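PDB 5H4E: beta 1-3 glucanase from Clostridium beijerinckii NCIMB 8052, which probably hydrolyses beta-1,3-linked glucans, acting as a glycoside hydrolase of family GH64. Local coordinates for residues A[223-234]-A[273-283]. Sequence-based numbering, arbitrary orientation.
Sequences AHYFDSYINDVY and IHGKPSTQEVL
Thr279 OG1 is gripped from two directions: it accepts from the backbone N of Phe226 at 2.8 Å and donates to Asp227 OD1, also at 2.8 Å, meeting that oxygen nearly along its C-O bond. A hydroxyl suits this place because it can give and take at once, and its position beside its own backbone N (chi1 -79°) turns the methyl CG2 toward the edge of the Phe226 ring. Asp227 divides its carboxylate: OD2 accepts a hydrogen bond from His224 ND1, which comes from above the carboxylate plane, while OD1 also receives a water that accepts from Thr279 N. Nearby, Gln280 bends back so that NE2 reaches a lone pair of Ala223 O at 2.9 Å; the same amide nitrogen also bonds Phe216 O.

Thr279 opens helix 279-284, whose N-terminus carries a capping box: Ser278 OG accepts from Glu281 N, and Glu281 OE1 accepts from Ser278 N. The short axes of this helix and of 227-234 run almost perpendicular (88°), and the loop from strand 271-273, an outermost strand of a four-stranded antiparallel sheet, runs along helix 227-234 before entering helix 279-284.

Beside these polar bonds, Phe226, just ahead of helix 227-234, and Ile230 pack against Val282 and Leu283. Branched Val282 serves both: CG1 makes a CH-pi contact over the Phe226 ring centre, 3.9 Å from its centroid, and CG2 meets Ile230 CD1. Tyr225 lies on the ring's opposite face, Leu283 CD2 at its edge.

Along the loop, the long Lys276 chain serves two chemistries. Its CG makes a CH-pi contact over the Tyr234 ring, and the chain then turns at chi3 (69°) to bring NZ within 2.8 Å of Asn231 OD1. Tyr234 OH donates to a lone pair of Gly275 O, in the plane of that carbonyl; glycine suits a backbone where a CB would press on the preceding carbonyl O.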
loop_
_atom_site.group_PDB
_atom_site.type_symbol
_atom_site.label_atom_id
_atom_site.label_comp_id
_atom_site.label_asym_id
_atom_site.label_seq_id
_atom_site.Cartn_x
_atom_site.Cartn_y
_atom_site.Cartn_z
ATOM N N ALA A 223 -4.807 1.958 20.916
ATOM C CA ALA A 223 -5.755 2.809 20.208
ATOM C C ALA A 223 -5.428 4.285 20.324
ATOM O O ALA A 223 -5.842 5.090 19.477
ATOM C CB ALA A 223 -7.167 2.559 20.730
ATOM N N HIS A 224 -4.706 4.647 21.382
ATOM C CA HIS A 224 -4.435 6.050 21.665
ATOM C C HIS A 224 -2.946 6.388 21.596
ATOM O O HIS A 224 -2.509 7.387 22.153
ATOM C CB HIS A 224 -5.009 6.407 23.036
ATOM C CG HIS A 224 -6.482 6.177 23.126
ATOM N ND1 HIS A 224 -7.399 7.024 22.546
ATOM C CD2 HIS A 224 -7.195 5.166 23.678
ATOM C CE1 HIS A 224 -8.617 6.556 22.749
ATOM N NE2 HIS A 224 -8.521 5.434 23.442
ATOM N N TYR A 225 -2.188 5.560 20.884
ATOM C CA TYR A 225 -0.730 5.666 20.837
ATOM C C TYR A 225 -0.237 7.068 20.452
ATOM O O TYR A 225 0.727 7.564 21.022
ATOM C CB TYR A 225 -0.168 4.622 19.863
ATOM C CG TYR A 225 1.346 4.642 19.716
ATOM C CD1 TYR A 225 2.176 4.307 20.778
ATOM C CD2 TYR A 225 1.935 4.975 18.501
ATOM C CE1 TYR A 225 3.566 4.331 20.643
ATOM C CE2 TYR A 225 3.312 4.993 18.356
ATOM C CZ TYR A 225 4.117 4.675 19.417
ATOM O OH TYR A 225 5.481 4.705 19.250
ATOM N N PHE A 226 -0.899 7.716 19.503
ATOM C CA PHE A 226 -0.419 9.011 19.033
ATOM C C PHE A 226 -1.060 10.215 19.726
ATOM O O PHE A 226 -0.694 11.345 19.442
ATOM C CB PHE A 226 -0.644 9.152 17.530
ATOM C CG PHE A 226 0.463 8.570 16.686
ATOM C CD1 PHE A 226 1.636 9.279 16.474
ATOM C CD2 PHE A 226 0.314 7.330 16.084
ATOM C CE1 PHE A 226 2.655 8.753 15.689
ATOM C CE2 PHE A 226 1.331 6.802 15.308
ATOM C CZ PHE A 226 2.503 7.514 15.114
ATOM N N ASP A 227 -2.012 9.968 20.618
ATOM C CA ASP A 227 -2.888 11.027 21.131
ATOM C C ASP A 227 -2.167 12.197 21.814
ATOM O O ASP A 227 -2.452 13.357 21.522
ATOM C CB ASP A 227 -3.899 10.436 22.112
ATOM C CG ASP A 227 -5.003 9.661 21.417
ATOM O OD1 ASP A 227 -4.792 9.221 20.267
ATOM O OD2 ASP A 227 -6.084 9.512 22.022
ATOM N N SER A 228 -1.268 11.894 22.739
ATOM C CA SER A 228 -0.584 12.961 23.465
ATOM C C SER A 228 0.258 13.819 22.517
ATOM O O SER A 228 0.309 15.047 22.661
ATOM C CB SER A 228 0.290 12.396 24.572
ATOM O OG SER A 228 1.022 13.459 25.175
ATOM N N TYR A 229 0.893 13.171 21.541
ATOM C CA TYR A 229 1.742 13.874 20.570
ATOM C C TYR A 229 0.866 14.756 19.709
ATOM O O TYR A 229 1.179 15.926 19.491
ATOM C CB TYR A 229 2.544 12.867 19.727
ATOM C CG TYR A 229 3.436 13.436 18.621
ATOM C CD1 TYR A 229 4.305 14.502 18.859
ATOM C CD2 TYR A 229 3.429 12.873 17.345
ATOM C CE1 TYR A 229 5.130 14.998 17.852
ATOM C CE2 TYR A 229 4.254 13.365 16.331
ATOM C CZ TYR A 229 5.104 14.429 16.596
ATOM O OH TYR A 229 5.924 14.938 15.603
ATOM N N ILE A 230 -0.254 14.208 19.241
ATOM C CA ILE A 230 -1.214 14.990 18.469
ATOM C C ILE A 230 -1.667 16.220 19.256
ATOM O O ILE A 230 -1.691 17.328 18.724
ATOM C CB ILE A 230 -2.446 14.131 18.071
ATOM C CG1 ILE A 230 -2.058 13.142 16.970
ATOM C CG2 ILE A 230 -3.575 15.006 17.570
ATOM C CD1 ILE A 230 -2.996 11.973 16.869
ATOM N N ASN A 231 -2.002 16.008 20.525
ATOM C CA ASN A 231 -2.407 17.091 21.419
ATOM C C ASN A 231 -1.328 18.166 21.542
ATOM O O ASN A 231 -1.631 19.356 21.411
ATOM C CB ASN A 231 -2.762 16.542 22.808
ATOM C CG ASN A 231 -4.106 15.810 22.826
ATOM O OD1 ASN A 231 -4.992 16.120 22.041
ATOM N ND2 ASN A 231 -4.256 14.848 23.734
ATOM N N ASP A 232 -0.082 17.744 21.775
ATOM C CA ASP A 232 1.036 18.685 21.925
ATOM C C ASP A 232 1.195 19.520 20.672
ATOM O O ASP A 232 1.369 20.742 20.739
ATOM C CB ASP A 232 2.357 17.955 22.211
ATOM C CG ASP A 232 2.408 17.355 23.592
ATOM O OD1 ASP A 232 1.596 17.762 24.444
ATOM O OD2 ASP A 232 3.273 16.488 23.826
ATOM N N VAL A 233 1.140 18.842 19.525
ATOM C CA VAL A 233 1.345 19.485 18.235
ATOM C C VAL A 233 0.240 20.490 17.918
ATOM O O VAL A 233 0.518 21.621 17.500
ATOM C CB VAL A 233 1.451 18.425 17.095
ATOM C CG1 VAL A 233 1.298 19.078 15.723
ATOM C CG2 VAL A 233 2.776 17.682 17.201
ATOM N N TYR A 234 -1.016 20.102 18.121
ATOM C CA TYR A 234 -2.104 21.065 17.914
ATOM C C TYR A 234 -2.063 22.253 18.901
ATOM O O TYR A 234 -2.395 23.384 18.537
ATOM C CB TYR A 234 -3.452 20.355 17.987
ATOM C CG TYR A 234 -3.931 19.913 16.632
ATOM C CD1 TYR A 234 -3.143 19.088 15.825
ATOM C CD2 TYR A 234 -5.159 20.334 16.137
ATOM C CE1 TYR A 234 -3.589 18.679 14.562
ATOM C CE2 TYR A 234 -5.606 19.934 14.884
ATOM C CZ TYR A 234 -4.823 19.110 14.105
ATOM O OH TYR A 234 -5.281 18.725 12.867
ATOM N N ILE A 273 -7.419 21.480 7.235
ATOM C CA ILE A 273 -7.656 20.159 7.795
ATOM C C ILE A 273 -8.763 20.353 8.829
ATOM O O ILE A 273 -8.584 21.058 9.825
ATOM C CB ILE A 273 -6.415 19.530 8.453
ATOM C CG1 ILE A 273 -5.231 19.501 7.496
ATOM C CG2 ILE A 273 -6.724 18.126 8.933
ATOM C CD1 ILE A 273 -4.022 18.822 8.092
ATOM N N HIS A 274 -9.924 19.760 8.576
ATOM C CA HIS A 274 -11.059 19.916 9.475
ATOM C C HIS A 274 -11.015 18.965 10.659
ATOM O O HIS A 274 -11.412 17.810 10.563
ATOM C CB HIS A 274 -12.360 19.733 8.692
ATOM C CG HIS A 274 -12.543 20.755 7.616
ATOM N ND1 HIS A 274 -13.068 22.004 7.862
ATOM C CD2 HIS A 274 -12.237 20.728 6.298
ATOM C CE1 HIS A 274 -13.091 22.699 6.739
ATOM N NE2 HIS A 274 -12.593 21.948 5.775
ATOM N N GLY A 275 -10.522 19.458 11.788
ATOM C CA GLY A 275 -10.487 18.671 13.002
ATOM C C GLY A 275 -9.096 18.246 13.431
ATOM O O GLY A 275 -8.092 18.521 12.758
ATOM N N LYS A 276 -9.054 17.582 14.580
ATOM C CA LYS A 276 -7.831 17.037 15.139
ATOM C C LYS A 276 -7.837 15.518 14.959
ATOM O O LYS A 276 -8.808 14.853 15.337
ATOM C CB LYS A 276 -7.707 17.416 16.610
ATOM C CG LYS A 276 -6.545 16.768 17.312
ATOM C CD LYS A 276 -6.331 17.341 18.706
ATOM C CE LYS A 276 -7.443 16.952 19.649
ATOM N NZ LYS A 276 -7.201 17.541 20.994
ATOM N N PRO A 277 -6.765 14.964 14.364
ATOM C CA PRO A 277 -6.782 13.538 13.992
ATOM C C PRO A 277 -6.750 12.567 15.175
ATOM O O PRO A 277 -6.185 12.873 16.225
ATOM C CB PRO A 277 -5.515 13.382 13.141
ATOM C CG PRO A 277 -4.600 14.459 13.622
ATOM C CD PRO A 277 -5.494 15.622 14.004
ATOM N N SER A 278 -7.371 11.404 14.996
ATOM C CA SER A 278 -7.203 10.302 15.922
ATOM C C SER A 278 -5.904 9.575 15.612
ATOM O O SER A 278 -5.259 9.839 14.587
ATOM C CB SER A 278 -8.369 9.324 15.818
ATOM O OG SER A 278 -8.410 8.772 14.509
ATOM N N THR A 279 -5.544 8.650 16.488
ATOM C CA THR A 279 -4.422 7.755 16.247
ATOM C C THR A 279 -4.659 6.941 14.971
ATOM O O THR A 279 -3.731 6.711 14.188
ATOM C CB THR A 279 -4.185 6.840 17.481
ATOM O OG1 THR A 279 -3.481 7.586 18.486
ATOM C CG2 THR A 279 -3.359 5.607 17.138
ATOM N N GLN A 280 -5.908 6.539 14.743
ATOM C CA GLN A 280 -6.224 5.728 13.567
ATOM C C GLN A 280 -6.088 6.554 12.299
ATOM O O GLN A 280 -5.622 6.061 11.286
ATOM C CB GLN A 280 -7.637 5.139 13.653
ATOM C CG GLN A 280 -7.799 4.065 14.722
ATOM C CD GLN A 280 -7.714 4.629 16.123
ATOM O OE1 GLN A 280 -8.390 5.610 16.448
ATOM N NE2 GLN A 280 -6.864 4.038 16.950
ATOM N N GLU A 281 -6.483 7.822 12.352
ATOM C CA GLU A 281 -6.388 8.658 11.170
ATOM C C GLU A 281 -4.934 8.929 10.787
ATOM O O GLU A 281 -4.608 9.039 9.601
ATOM C CB GLU A 281 -7.149 9.966 11.381
ATOM C CG GLU A 281 -8.645 9.766 11.201
ATOM C CD GLU A 281 -9.485 10.933 11.676
ATOM O OE1 GLU A 281 -9.047 11.660 12.592
ATOM O OE2 GLU A 281 -10.596 11.116 11.133
ATOM N N VAL A 282 -4.062 9.040 11.783
ATOM C CA VAL A 282 -2.632 9.173 11.501
ATOM C C VAL A 282 -2.111 7.914 10.805
ATOM O O VAL A 282 -1.507 7.981 9.729
ATOM C CB VAL A 282 -1.834 9.444 12.793
ATOM C CG1 VAL A 282 -0.319 9.211 12.587
ATOM C CG2 VAL A 282 -2.107 10.859 13.279
ATOM N N LEU A 283 -2.376 6.762 11.407
ATOM C CA LEU A 283 -1.859 5.493 10.897
ATOM C C LEU A 283 -2.406 5.134 9.532
ATOM O O LEU A 283 -1.688 4.562 8.695
ATOM C CB LEU A 283 -2.169 4.373 11.893
ATOM C CG LEU A 283 -1.380 4.518 13.187
ATOM C CD1 LEU A 283 -1.896 3.565 14.234
ATOM C CD2 LEU A 283 0.108 4.282 12.914
HETATM O O HOH W 1 -8.805 6.248 19.119
HETATM O O HOH W 2 -7.099 8.573 18.922
#